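PDB 4KK3: protein-arginine-phosphatase from Bacillus subtilis subsp. subtilis, which removes phosphate specifically from phosphoarginine residues of many proteins, counteracting the arginine kinase McsB and restoring DNA binding by the repressor CtsR. Local coordinates for residues A[3-8]-A[32-37]; A[78-83]-A[100-105]; A[114-119]-A[132-137]. All coordinates share one frame; numbering follows the deposited sequence.

Contact 1. Residues A[3-8]-A[32-37]. With PO4 (phosphate ion), chain B.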
ATOM      1  N   ILE A   3       3.673  -9.178   0.321  1.00 20.78           N
ATOM      2  CA  ILE A   3       3.044  -8.095  -0.405  1.00 17.41           C
ATOM      3  C   ILE A   3       3.654  -6.785   0.056  1.00 19.49           C
ATOM      4  O   ILE A   3       3.829  -6.567   1.255  1.00 20.42           O
ATOM      5  CB  ILE A   3       1.537  -8.053  -0.140  1.00 25.90           C
ATOM      6  CG1 ILE A   3       0.913  -9.421  -0.407  1.00 35.37           C
ATOM      7  CG2 ILE A   3       0.869  -6.984  -1.001  1.00 28.08           C
ATOM      8  CD1 ILE A   3       0.818  -9.750  -1.841  1.00 40.90           C
ATOM      9  N   ILE A   4       4.006  -5.923  -0.891  1.00 14.86           N
ATOM     10  CA  ILE A   4       4.448  -4.577  -0.535  1.00 16.51           C
ATOM     11  C   ILE A   4       3.613  -3.480  -1.213  1.00 16.72           C
ATOM     12  O   ILE A   4       3.387  -3.505  -2.414  1.00 17.34           O
ATOM     13  CB  ILE A   4       5.966  -4.370  -0.768  1.00 21.36           C
ATOM     14  CG1 ILE A   4       6.402  -2.977  -0.315  1.00 22.89           C
ATOM     15  CG2 ILE A   4       6.333  -4.565  -2.216  1.00 27.14           C
ATOM     16  CD1 ILE A   4       7.889  -2.863  -0.093  1.00 28.28           C
ATOM     17  N   PHE A   5       3.138  -2.527  -0.414  1.00 13.77           N
ATOM     18  CA  PHE A   5       2.405  -1.368  -0.924  1.00 14.34           C
ATOM     19  C   PHE A   5       3.384  -0.220  -1.097  1.00 11.75           C
ATOM     20  O   PHE A   5       4.205   0.014  -0.229  1.00 14.20           O
ATOM     21  CB  PHE A   5       1.307  -0.965   0.076  1.00 14.17           C
ATOM     22  CG  PHE A   5       0.228  -1.994   0.216  1.00 13.69           C
ATOM     23  CD1 PHE A   5      -0.678  -2.202  -0.811  1.00 15.69           C
ATOM     24  CD2 PHE A   5       0.124  -2.753   1.375  1.00 17.80           C
ATOM     25  CE1 PHE A   5      -1.668  -3.152  -0.699  1.00 19.71           C
ATOM     26  CE2 PHE A   5      -0.866  -3.718   1.505  1.00 16.44           C
ATOM     27  CZ  PHE A   5      -1.776  -3.911   0.479  1.00 17.34           C
ATOM     28  N   VAL A   6       3.314   0.489  -2.220  1.00 11.12           N
ATOM     29  CA  VAL A   6       4.281   1.553  -2.496  1.00 11.51           C
ATOM     30  C   VAL A   6       3.600   2.882  -2.834  1.00 15.01           C
ATOM     31  O   VAL A   6       2.663   2.919  -3.643  1.00 15.52           O
ATOM     32  CB  VAL A   6       5.191   1.168  -3.696  1.00 13.49           C
ATOM     33  CG1 VAL A   6       6.104   2.345  -4.049  1.00 13.64           C
ATOM     34  CG2 VAL A   6       6.013  -0.060  -3.370  1.00 14.75           C
ATOM     35  N   CYS A   7       4.063   3.972  -2.220  1.00 17.44           N
ATOM     36  CA  CYS A   7       3.595   5.309  -2.596  1.00 15.25           C
ATOM     37  C   CYS A   7       4.796   6.233  -2.758  1.00 17.72           C
ATOM     38  O   CYS A   7       5.899   5.769  -3.026  1.00 17.95           O
ATOM     39  CB  CYS A   7       2.575   5.871  -1.585  1.00 18.98           C
ATOM     40  SG  CYS A   7       3.172   6.007   0.126  1.00 18.41           S
ATOM     41  N   THR A   8       4.590   7.535  -2.610  1.00 16.95           N
ATOM     42  CA  THR A   8       5.694   8.470  -2.777  1.00 18.97           C
ATOM     43  C   THR A   8       6.495   8.614  -1.468  1.00 18.78           C
ATOM     44  O   THR A   8       7.675   8.268  -1.393  1.00 20.83           O
ATOM     45  CB  THR A   8       5.174   9.850  -3.228  1.00 24.57           C
ATOM     46  OG1 THR A   8       4.445   9.716  -4.458  1.00 21.64           O
ATOM     47  CG2 THR A   8       6.328  10.824  -3.417  1.00 23.65           C
ATOM     48  N   VAL A  32      -0.475 -13.920   4.821  1.00 39.49           N
ATOM     49  CA  VAL A  32       0.381 -13.087   3.989  1.00 38.01           C
ATOM     50  C   VAL A  32       1.285 -12.230   4.855  1.00 35.40           C
ATOM     51  O   VAL A  32       0.977 -11.958   6.018  1.00 35.00           O
ATOM     52  CB  VAL A  32      -0.443 -12.165   3.064  1.00 39.89           C
ATOM     53  CG1 VAL A  32      -1.267 -12.986   2.091  1.00 48.42           C
ATOM     54  CG2 VAL A  32      -1.340 -11.252   3.877  1.00 36.79           C
ATOM     55  N   ASN A  33       2.405 -11.808   4.277  1.00 28.89           N
ATOM     56  CA  ASN A  33       3.328 -10.893   4.925  1.00 26.14           C
ATOM     57  C   ASN A  33       3.210  -9.535   4.243  1.00 25.13           C
ATOM     58  O   ASN A  33       3.317  -9.447   3.029  1.00 25.03           O
ATOM     59  CB  ASN A  33       4.752 -11.432   4.802  1.00 26.64           C
ATOM     60  CG  ASN A  33       5.736 -10.691   5.676  1.00 44.73           C
ATOM     61  OD1 ASN A  33       6.349  -9.712   5.250  1.00 50.34           O
ATOM     62  ND2 ASN A  33       5.903 -11.161   6.908  1.00 54.55           N
ATOM     63  N   VAL A  34       2.973  -8.479   5.014  1.00 21.63           N
ATOM     64  CA  VAL A  34       2.662  -7.183   4.411  1.00 21.25           C
ATOM     65  C   VAL A  34       3.621  -6.083   4.846  1.00 24.02           C
ATOM     66  O   VAL A  34       3.899  -5.924   6.029  1.00 24.00           O
ATOM     67  CB  VAL A  34       1.215  -6.765   4.742  1.00 27.12           C
ATOM     68  CG1 VAL A  34       0.853  -5.471   4.043  1.00 28.40           C
ATOM     69  CG2 VAL A  34       0.254  -7.877   4.356  1.00 32.45           C
ATOM     70  N   ARG A  35       4.120  -5.322   3.876  1.00 20.55           N
ATOM     71  CA  ARG A  35       5.013  -4.206   4.150  1.00 22.21           C
ATOM     72  C   ARG A  35       4.621  -3.009   3.289  1.00 17.71           C
ATOM     73  O   ARG A  35       3.741  -3.106   2.437  1.00 15.32           O
ATOM     74  CB  ARG A  35       6.453  -4.583   3.800  1.00 28.55           C
ATOM     75  CG  ARG A  35       7.100  -5.615   4.697  1.00 40.93           C
ATOM     76  CD  ARG A  35       8.602  -5.631   4.445  1.00 47.30           C
ATOM     77  NE  ARG A  35       9.079  -4.298   4.086  1.00 53.82           N
ATOM     78  CZ  ARG A  35       9.353  -3.335   4.963  1.00 57.29           C
ATOM     79  NH1 ARG A  35       9.200  -3.552   6.264  1.00 58.74           N
ATOM     80  NH2 ARG A  35       9.773  -2.151   4.537  1.00 53.26           N
ATOM     81  N   SER A  36       5.279  -1.876   3.528  1.00 19.70           N
ATOM     82  CA  SER A  36       5.122  -0.709   2.672  1.00 17.65           C
ATOM     83  C   SER A  36       6.458   0.008   2.518  1.00 17.39           C
ATOM     84  O   SER A  36       7.349  -0.121   3.361  1.00 18.61           O
ATOM     85  CB  SER A  36       4.076   0.258   3.227  1.00 18.60           C
ATOM     86  OG  SER A  36       4.506   0.767   4.472  1.00 18.34           O
ATOM     87  N   ALA A  37       6.596   0.747   1.424  1.00 16.69           N
ATOM     88  CA  ALA A  37       7.785   1.575   1.197  1.00 16.90           C
ATOM     89  C   ALA A  37       7.467   2.729   0.237  1.00 15.34           C
ATOM     90  O   ALA A  37       6.378   2.790  -0.321  1.00 16.68           O
ATOM     91  CB  ALA A  37       8.937   0.718   0.656  1.00 19.26           C
TER
HETATM   92  P   PO4 B 201       2.213   9.571   0.466  1.00 21.57           P
HETATM   93  O1  PO4 B 201       0.922   8.826   0.311  1.00 19.49           O
HETATM   94  O2  PO4 B 201       1.903  11.045   0.683  1.00 22.18           O
HETATM   95  O3  PO4 B 201       2.990   9.468  -0.858  1.00 19.44           O
HETATM   96  O4  PO4 B 201       3.094   9.090   1.577  1.00 22.63           O
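I3 to C7 and N33 to A37 run as neighbouring parallel strands, their axes 4.4 Å apart at closest and inclined by 20°; helix 13-28 connects them into a beta-alpha-beta crossover of the low-molecular-weight phosphatase fold. Five backbone hydrogen bonds fix the register: I3 N to N33 O at 2.7 Å, then R35 N to I3 O, F5 N to R35 O, A37 N to F5 O, and C7 N to A37 O at 3.2 Å. The last four acceptors each also receive a CA-H, the shortest contact being S36 CA to F5 O at 3.1 Å. I3, F5, V34 and S36, whose OG hydrogen-bonds E18 and N10, share one face. There V34 CG1, anti to its own backbone N (chi1 -176°), reaches the edge of the F5 ring near its plane, 3.5 Å from CE2. On the face of I4, V6, R35 and A37, I4 CD1 lies 3.8 Å from A37 CB. The inner strand ends at the nucleophile C7, where the P-loop begins. A phosphate, probably from the crystallisation liquor, sits where the substrate's would be expected, held by backbone N-H groups of G9, T11, C12 and R13, and weakly by T8 N, 3.1 Å from its O3.

Contact 2. Residues A[78-83]-A[100-105]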
ATOM      1  N   ASP A  78       6.571 -10.838  -3.545  1.00 26.23           N
ATOM      2  CA  ASP A  78       5.816 -11.637  -4.503  1.00 30.94           C
ATOM      3  C   ASP A  78       4.895 -10.734  -5.321  1.00 27.86           C
ATOM      4  O   ASP A  78       4.617 -10.999  -6.492  1.00 28.48           O
ATOM      5  CB  ASP A  78       5.010 -12.718  -3.779  1.00 32.18           C
ATOM      6  CG  ASP A  78       5.897 -13.719  -3.067  1.00 38.10           C
ATOM      7  OD1 ASP A  78       6.758 -14.320  -3.740  1.00 36.04           O
ATOM      8  OD2 ASP A  78       5.752 -13.893  -1.835  1.00 34.81           O
ATOM      9  N   LEU A  79       4.454  -9.646  -4.702  1.00 20.22           N
ATOM     10  CA  LEU A  79       3.538  -8.709  -5.335  1.00 18.07           C
ATOM     11  C   LEU A  79       3.801  -7.304  -4.822  1.00 21.58           C
ATOM     12  O   LEU A  79       3.886  -7.088  -3.620  1.00 20.20           O
ATOM     13  CB  LEU A  79       2.087  -9.097  -5.039  1.00 21.23           C
ATOM     14  CG  LEU A  79       0.949  -8.305  -5.694  1.00 19.47           C
ATOM     15  CD1 LEU A  79       1.036  -8.372  -7.222  1.00 23.07           C
ATOM     16  CD2 LEU A  79      -0.396  -8.842  -5.193  1.00 23.86           C
ATOM     17  N   VAL A  80       3.943  -6.363  -5.747  1.00 16.48           N
ATOM     18  CA  VAL A  80       4.177  -4.965  -5.405  1.00 17.06           C
ATOM     19  C   VAL A  80       2.993  -4.155  -5.905  1.00 16.51           C
ATOM     20  O   VAL A  80       2.725  -4.118  -7.096  1.00 17.22           O
ATOM     21  CB  VAL A  80       5.468  -4.457  -6.059  1.00 19.98           C
ATOM     22  CG1 VAL A  80       5.732  -3.003  -5.677  1.00 19.22           C
ATOM     23  CG2 VAL A  80       6.647  -5.344  -5.666  1.00 23.16           C
ATOM     24  N   LEU A  81       2.259  -3.514  -4.991  1.00 13.77           N
ATOM     25  CA  LEU A  81       1.075  -2.779  -5.404  1.00 13.52           C
ATOM     26  C   LEU A  81       1.274  -1.294  -5.177  1.00 13.11           C
ATOM     27  O   LEU A  81       1.315  -0.827  -4.039  1.00 13.62           O
ATOM     28  CB  LEU A  81      -0.156  -3.269  -4.638  1.00 14.02           C
ATOM     29  CG  LEU A  81      -0.484  -4.739  -4.923  1.00 15.81           C
ATOM     30  CD1 LEU A  81      -1.598  -5.259  -4.013  1.00 19.51           C
ATOM     31  CD2 LEU A  81      -0.847  -4.939  -6.401  1.00 22.13           C
ATOM     32  N   ALA A  82       1.378  -0.567  -6.274  1.00 15.07           N
ATOM     33  CA  ALA A  82       1.683   0.847  -6.278  1.00 12.32           C
ATOM     34  C   ALA A  82       0.399   1.645  -6.240  1.00 12.95           C
ATOM     35  O   ALA A  82      -0.627   1.193  -6.731  1.00 15.59           O
ATOM     36  CB  ALA A  82       2.450   1.183  -7.574  1.00 12.65           C
HETATM   37  N   MSE A  83       0.452   2.856  -5.704  1.00 14.63           N
HETATM   38  CA  MSE A  83      -0.759   3.685  -5.665  1.00 18.03           C
HETATM   39  C   MSE A  83      -1.138   4.262  -7.028  1.00 18.97           C
HETATM   40  O   MSE A  83      -2.322   4.340  -7.383  1.00 19.18           O
HETATM   41  CB  MSE A  83      -0.628   4.820  -4.650  1.00 17.61           C
HETATM   42  CG  MSE A  83      -0.463   4.358  -3.213  1.00 11.65           C
HETATM   43 SE   MSE A  83      -1.914   3.175  -2.618  0.92 24.33          SE
HETATM   44  CE  MSE A  83      -0.836   1.954  -1.560  1.00 34.76           C
ATOM     45  N   ASP A 100       6.808  -7.717 -13.902  1.00 26.57           N
ATOM     46  CA  ASP A 100       5.807  -8.767 -13.815  1.00 21.97           C
ATOM     47  C   ASP A 100       5.188  -8.882 -12.451  1.00 20.79           C
ATOM     48  O   ASP A 100       4.176  -9.555 -12.306  1.00 22.16           O
ATOM     49  CB  ASP A 100       6.391 -10.106 -14.194  1.00 23.85           C
ATOM     50  CG  ASP A 100       6.503 -10.262 -15.685  1.00 25.29           C
ATOM     51  OD1 ASP A 100       5.453 -10.154 -16.363  1.00 30.74           O
ATOM     52  OD2 ASP A 100       7.633 -10.443 -16.148  1.00 26.62           O
ATOM     53  N   LYS A 101       5.787  -8.230 -11.465  1.00 19.86           N
ATOM     54  CA  LYS A 101       5.226  -8.268 -10.106  1.00 18.82           C
ATOM     55  C   LYS A 101       4.655  -6.929  -9.647  1.00 18.01           C
ATOM     56  O   LYS A 101       4.135  -6.829  -8.539  1.00 20.54           O
ATOM     57  CB  LYS A 101       6.266  -8.768  -9.095  1.00 23.42           C
ATOM     58  CG  LYS A 101       7.338  -7.752  -8.756  1.00 26.25           C
ATOM     59  CD  LYS A 101       8.256  -8.243  -7.647  1.00 30.29           C
ATOM     60  CE  LYS A 101       9.058  -9.459  -8.066  1.00 29.54           C
ATOM     61  NZ  LYS A 101      10.031  -9.871  -6.995  1.00 30.64           N
ATOM     62  N   VAL A 102       4.735  -5.906 -10.493  1.00 18.34           N
ATOM     63  CA  VAL A 102       4.321  -4.556 -10.099  1.00 17.43           C
ATOM     64  C   VAL A 102       3.043  -4.127 -10.821  1.00 20.67           C
ATOM     65  O   VAL A 102       2.984  -4.112 -12.064  1.00 20.85           O
ATOM     66  CB  VAL A 102       5.422  -3.538 -10.425  1.00 19.54           C
ATOM     67  CG1 VAL A 102       4.981  -2.124 -10.065  1.00 17.31           C
ATOM     68  CG2 VAL A 102       6.726  -3.909  -9.728  1.00 20.70           C
ATOM     69  N   PHE A 103       2.031  -3.765 -10.039  1.00 15.81           N
ATOM     70  CA  PHE A 103       0.739  -3.352 -10.568  1.00 17.22           C
ATOM     71  C   PHE A 103       0.224  -2.219  -9.713  1.00 21.49           C
ATOM     72  O   PHE A 103       0.569  -2.144  -8.539  1.00 20.63           O
ATOM     73  CB  PHE A 103      -0.250  -4.526 -10.503  1.00 19.23           C
ATOM     74  CG  PHE A 103       0.203  -5.736 -11.273  1.00 22.97           C
ATOM     75  CD1 PHE A 103      -0.038  -5.833 -12.637  1.00 28.34           C
ATOM     76  CD2 PHE A 103       0.880  -6.769 -10.640  1.00 24.08           C
ATOM     77  CE1 PHE A 103       0.387  -6.937 -13.366  1.00 29.14           C
ATOM     78  CE2 PHE A 103       1.299  -7.883 -11.363  1.00 23.60           C
ATOM     79  CZ  PHE A 103       1.057  -7.963 -12.728  1.00 31.00           C
ATOM     80  N   THR A 104      -0.617  -1.343 -10.257  1.00 19.80           N
ATOM     81  CA  THR A 104      -1.321  -0.441  -9.345  1.00 19.31           C
ATOM     82  C   THR A 104      -2.353  -1.224  -8.560  1.00 15.76           C
ATOM     83  O   THR A 104      -2.821  -2.275  -9.005  1.00 16.54           O
ATOM     84  CB  THR A 104      -2.021   0.735 -10.030  1.00 18.82           C
ATOM     85  OG1 THR A 104      -3.115   0.250 -10.814  1.00 21.10           O
ATOM     86  CG2 THR A 104      -1.032   1.521 -10.904  1.00 18.71           C
ATOM     87  N   LEU A 105      -2.695  -0.713  -7.378  1.00 12.41           N
ATOM     88  CA  LEU A 105      -3.698  -1.357  -6.550  1.00 13.21           C
ATOM     89  C   LEU A 105      -5.032  -1.457  -7.298  1.00 17.16           C
ATOM     90  O   LEU A 105      -5.677  -2.514  -7.304  1.00 15.60           O
ATOM     91  CB  LEU A 105      -3.835  -0.602  -5.226  1.00 14.79           C
ATOM     92  CG  LEU A 105      -4.882  -1.130  -4.250  1.00 14.72           C
ATOM     93  CD1 LEU A 105      -4.658  -2.589  -3.895  1.00 16.26           C
ATOM     94  CD2 LEU A 105      -4.836  -0.277  -2.993  1.00 17.88           C
TER
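L79 reaches F103 through its torsions: chi1 of -176° sets CG anti to the backbone N, and chi2 of 60° swings CD1 back to the neighbouring strand although CB points away from it. The methyl arrives at the ring's edge, near the ring plane, 3.8 Å from F103 CD2, and the two side chains cross at about a right angle. Both belong to a beta-alpha-beta unit in which helix 85-94 links strand 79-82 to strand 102-104, an outermost strand of the four-stranded parallel sheet. In K101, CG stands between the backbone N and the carbonyl carbon (chi1 75°). Its aliphatic chain, bent at chi3, crosses V80 at a slant, CD lying 3.9 Å from V80 CG2, while NZ is carried on to the carbonyl oxygens of M74 and A77.

The strands are paired by backbone hydrogen bonds from V80 N to K101 O, at 2.8 Å, from F103 N to V80 O and from A82 N to F103 O. A fourth, from L105 N to A82 O, ties the start of helix 105-110 to the sheet. T104 is the N-cap of that helix: its side chain caps a backbone N in the first turn, and T104 N itself donates a hydrogen bond to the carboxylate of E107. L105 CD1 meets L81 CD1 at 4.1 Å, while L81 CD2 sits 3.8 Å from F103 O.

Contact 3. Residues A[114-119]-A[132-137]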
ATOM      1  N   GLY A 114      -6.543   3.226 -12.873  1.00 37.29           N
ATOM      2  CA  GLY A 114      -6.952   4.176 -11.860  1.00 28.46           C
ATOM      3  C   GLY A 114      -5.875   4.391 -10.828  1.00 21.99           C
ATOM      4  O   GLY A 114      -5.101   3.481 -10.510  1.00 22.92           O
ATOM      5  N   ASP A 115      -5.812   5.610 -10.305  1.00 20.31           N
ATOM      6  CA  ASP A 115      -4.810   5.956  -9.307  1.00 18.00           C
ATOM      7  C   ASP A 115      -5.490   6.160  -7.950  1.00 17.22           C
ATOM      8  O   ASP A 115      -6.635   6.599  -7.891  1.00 20.34           O
ATOM      9  CB  ASP A 115      -4.072   7.242  -9.700  1.00 20.13           C
ATOM     10  CG  ASP A 115      -3.178   7.061 -10.916  1.00 23.19           C
ATOM     11  OD1 ASP A 115      -2.761   5.920 -11.201  1.00 21.06           O
ATOM     12  OD2 ASP A 115      -2.885   8.065 -11.599  1.00 28.26           O
ATOM     13  N   VAL A 116      -4.775   5.841  -6.881  1.00 16.49           N
ATOM     14  CA  VAL A 116      -5.149   6.314  -5.541  1.00 17.59           C
ATOM     15  C   VAL A 116      -4.385   7.615  -5.313  1.00 16.69           C
ATOM     16  O   VAL A 116      -3.172   7.598  -5.087  1.00 18.04           O
ATOM     17  CB  VAL A 116      -4.785   5.310  -4.442  1.00 20.32           C
ATOM     18  CG1 VAL A 116      -5.106   5.896  -3.056  1.00 19.16           C
ATOM     19  CG2 VAL A 116      -5.536   3.995  -4.650  1.00 17.92           C
ATOM     20  N   LEU A 117      -5.089   8.737  -5.392  1.00 18.42           N
ATOM     21  CA  LEU A 117      -4.431  10.055  -5.379  1.00 21.07           C
ATOM     22  C   LEU A 117      -3.844  10.441  -4.016  1.00 24.62           C
ATOM     23  O   LEU A 117      -4.369  10.059  -2.963  1.00 21.11           O
ATOM     24  CB  LEU A 117      -5.394  11.137  -5.870  1.00 18.01           C
ATOM     25  CG  LEU A 117      -5.959  10.937  -7.275  1.00 24.38           C
ATOM     26  CD1 LEU A 117      -6.909  12.064  -7.637  1.00 28.00           C
ATOM     27  CD2 LEU A 117      -4.807  10.856  -8.257  1.00 24.38           C
ATOM     28  N   ASP A 118      -2.762  11.218  -4.048  1.00 22.92           N
ATOM     29  CA  ASP A 118      -2.039  11.609  -2.831  1.00 21.57           C
ATOM     30  C   ASP A 118      -2.886  12.540  -1.950  1.00 20.13           C
ATOM     31  O   ASP A 118      -3.302  13.612  -2.387  1.00 21.64           O
ATOM     32  CB  ASP A 118      -0.737  12.324  -3.221  1.00 20.67           C
ATOM     33  CG  ASP A 118       0.288  12.342  -2.105  1.00 24.16           C
ATOM     34  OD1 ASP A 118      -0.079  12.094  -0.936  1.00 23.10           O
ATOM     35  OD2 ASP A 118       1.475  12.606  -2.393  1.00 28.13           O
ATOM     36  N   PRO A 119      -3.158  12.128  -0.699  1.00 18.38           N
ATOM     37  CA  PRO A 119      -3.904  13.006   0.206  1.00 20.21           C
ATOM     38  C   PRO A 119      -3.020  14.010   0.922  1.00 23.88           C
ATOM     39  O   PRO A 119      -3.570  14.859   1.621  1.00 27.04           O
ATOM     40  CB  PRO A 119      -4.467  12.025   1.240  1.00 17.86           C
ATOM     41  CG  PRO A 119      -3.407  10.992   1.334  1.00 17.05           C
ATOM     42  CD  PRO A 119      -2.880  10.822  -0.092  1.00 15.26           C
ATOM     43  N   ASP A 132     -11.203   5.347   3.141  1.00 18.66           N
ATOM     44  CA  ASP A 132     -12.375   4.593   2.702  1.00 20.27           C
ATOM     45  C   ASP A 132     -12.169   3.969   1.327  1.00 19.71           C
ATOM     46  O   ASP A 132     -12.605   2.848   1.071  1.00 22.73           O
ATOM     47  CB  ASP A 132     -13.621   5.478   2.692  1.00 25.97           C
ATOM     48  CG  ASP A 132     -14.088   5.844   4.097  1.00 33.27           C
ATOM     49  OD1 ASP A 132     -13.593   5.227   5.063  1.00 30.30           O
ATOM     50  OD2 ASP A 132     -14.949   6.739   4.236  1.00 36.48           O
ATOM     51  N   GLU A 133     -11.502   4.717   0.453  1.00 18.84           N
ATOM     52  CA  GLU A 133     -11.162   4.243  -0.874  1.00 18.59           C
ATOM     53  C   GLU A 133     -10.268   3.004  -0.770  1.00 18.79           C
ATOM     54  O   GLU A 133     -10.510   1.989  -1.431  1.00 18.64           O
ATOM     55  CB  GLU A 133     -10.446   5.375  -1.624  1.00 19.71           C
ATOM     56  CG  GLU A 133      -9.875   5.022  -2.988  1.00 26.91           C
ATOM     57  CD  GLU A 133      -9.155   6.206  -3.611  1.00 31.35           C
ATOM     58  OE1 GLU A 133      -8.810   7.156  -2.877  1.00 28.78           O
ATOM     59  OE2 GLU A 133      -8.933   6.194  -4.832  1.00 34.91           O
ATOM     60  N   LEU A 134      -9.240   3.104   0.065  1.00 16.99           N
ATOM     61  CA  LEU A 134      -8.309   2.013   0.309  1.00 16.87           C
ATOM     62  C   LEU A 134      -9.010   0.805   0.918  1.00 19.55           C
ATOM     63  O   LEU A 134      -8.787  -0.335   0.500  1.00 16.98           O
ATOM     64  CB  LEU A 134      -7.183   2.466   1.238  1.00 15.19           C
ATOM     65  CG  LEU A 134      -6.138   3.333   0.541  1.00 12.41           C
ATOM     66  CD1 LEU A 134      -5.088   3.829   1.523  1.00 18.58           C
ATOM     67  CD2 LEU A 134      -5.487   2.495  -0.584  1.00 14.34           C
ATOM     68  N   GLU A 135      -9.839   1.063   1.920  1.00 19.59           N
ATOM     69  CA  GLU A 135     -10.543  -0.024   2.600  1.00 19.91           C
ATOM     70  C   GLU A 135     -11.317  -0.901   1.615  1.00 19.04           C
ATOM     71  O   GLU A 135     -11.210  -2.130   1.647  1.00 23.42           O
ATOM     72  CB  GLU A 135     -11.468   0.537   3.686  1.00 20.44           C
ATOM     73  CG  GLU A 135     -12.065  -0.527   4.602  1.00 31.01           C
ATOM     74  CD  GLU A 135     -12.842   0.083   5.754  1.00 45.17           C
ATOM     75  OE1 GLU A 135     -12.826   1.327   5.889  1.00 51.14           O
ATOM     76  OE2 GLU A 135     -13.467  -0.676   6.525  1.00 54.69           O
ATOM     77  N   GLU A 136     -12.088  -0.269   0.738  1.00 18.76           N
ATOM     78  CA  GLU A 136     -12.907  -0.991  -0.227  1.00 21.50           C
ATOM     79  C   GLU A 136     -12.052  -1.830  -1.175  1.00 21.54           C
ATOM     80  O   GLU A 136     -12.392  -2.966  -1.495  1.00 24.44           O
ATOM     81  CB  GLU A 136     -13.788  -0.018  -1.015  1.00 28.90           C
ATOM     82  CG  GLU A 136     -14.631  -0.680  -2.089  1.00 32.80           C
ATOM     83  CD  GLU A 136     -15.654   0.257  -2.699  1.00 38.17           C
ATOM     84  OE1 GLU A 136     -16.586   0.680  -1.983  1.00 42.06           O
ATOM     85  OE2 GLU A 136     -15.525   0.566  -3.898  1.00 38.54           O
ATOM     86  N   LEU A 137     -10.936  -1.264  -1.627  1.00 16.87           N
ATOM     87  CA  LEU A 137     -10.027  -1.993  -2.514  1.00 20.83           C
ATOM     88  C   LEU A 137      -9.366  -3.173  -1.807  1.00 20.68           C
ATOM     89  O   LEU A 137      -9.192  -4.264  -2.377  1.00 20.60           O
ATOM     90  CB  LEU A 137      -8.952  -1.043  -3.025  1.00 17.90           C
ATOM     91  CG  LEU A 137      -9.467  -0.039  -4.059  1.00 17.58           C
ATOM     92  CD1 LEU A 137      -8.493   1.120  -4.226  1.00 20.32           C
ATOM     93  CD2 LEU A 137      -9.706  -0.739  -5.384  1.00 20.08           C
TER
HETATM   94  O   HOH W   1      -7.983   8.488  -5.703  1.00 27.32           O
HETATM   95  O   HOH W   2      -6.843   9.056  -2.244  1.00 23.71           O
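V116 presents both methyls to E133, L134 and L137, so that the general acid loop (D-loop) of the low-molecular-weight phosphatase fold, which carries the proton donor/acceptor D118, rests on helix 124-145. With chi1 at 176°, CG1 is anti to the backbone N and CG2 anti to the carbonyl carbon. CG1 lies 4.2 Å from L134 CD2, and CG2 lies 4.1 Å from L137 CD1. E133 reaches across fully extended (chi1 174°, chi2 -178°), running antiparallel alongside V116 and bringing OE1 within 3.9 Å of V116 CG1. An alanine here removes both methyls and would probably open a gap between the loop and L134 and L137, leaving the E133 carboxylate without its apolar neighbour.

No direct hydrogen bond crosses the contact; two waters bridge it. One accepts from L117 N at 2.9 Å and donates to both D115 O and E133 OE2, the latter at 2.6 Å. K106 NZ reinforces this side, forming a salt bridge with E133 OE2 and a hydrogen bond with D115 O. V116 O accepts from NH1 of R13, an active-site residue by similarity, which links the loop's backbone to the catalytic centre. The second water donates to L117 O at 2.8 Å and to E133 OE1, also at 2.8 Å.

Contacts 1 and 2 lie in the core of one parallel sheet, their centres 9 Å apart. Strands 2-7 and 79-82 are neighbours, joined by probable hydrogen bonds from I4 N to L79 O and from L81 N to I4 O. Both rest on backbone N-H...O pairing; contact 3 instead sets methyls beside a charged carboxylate, with a buried apolar side (V116, L134, L137) and a watered, charged rim. It touches contact 2, where V116 N probably bonds to M83 O and L105 packs on L134 and L137. Contacts 1 and 3 do not touch, yet they supply the nucleophile C7 and the proton donor/acceptor D118 respectively to one active site.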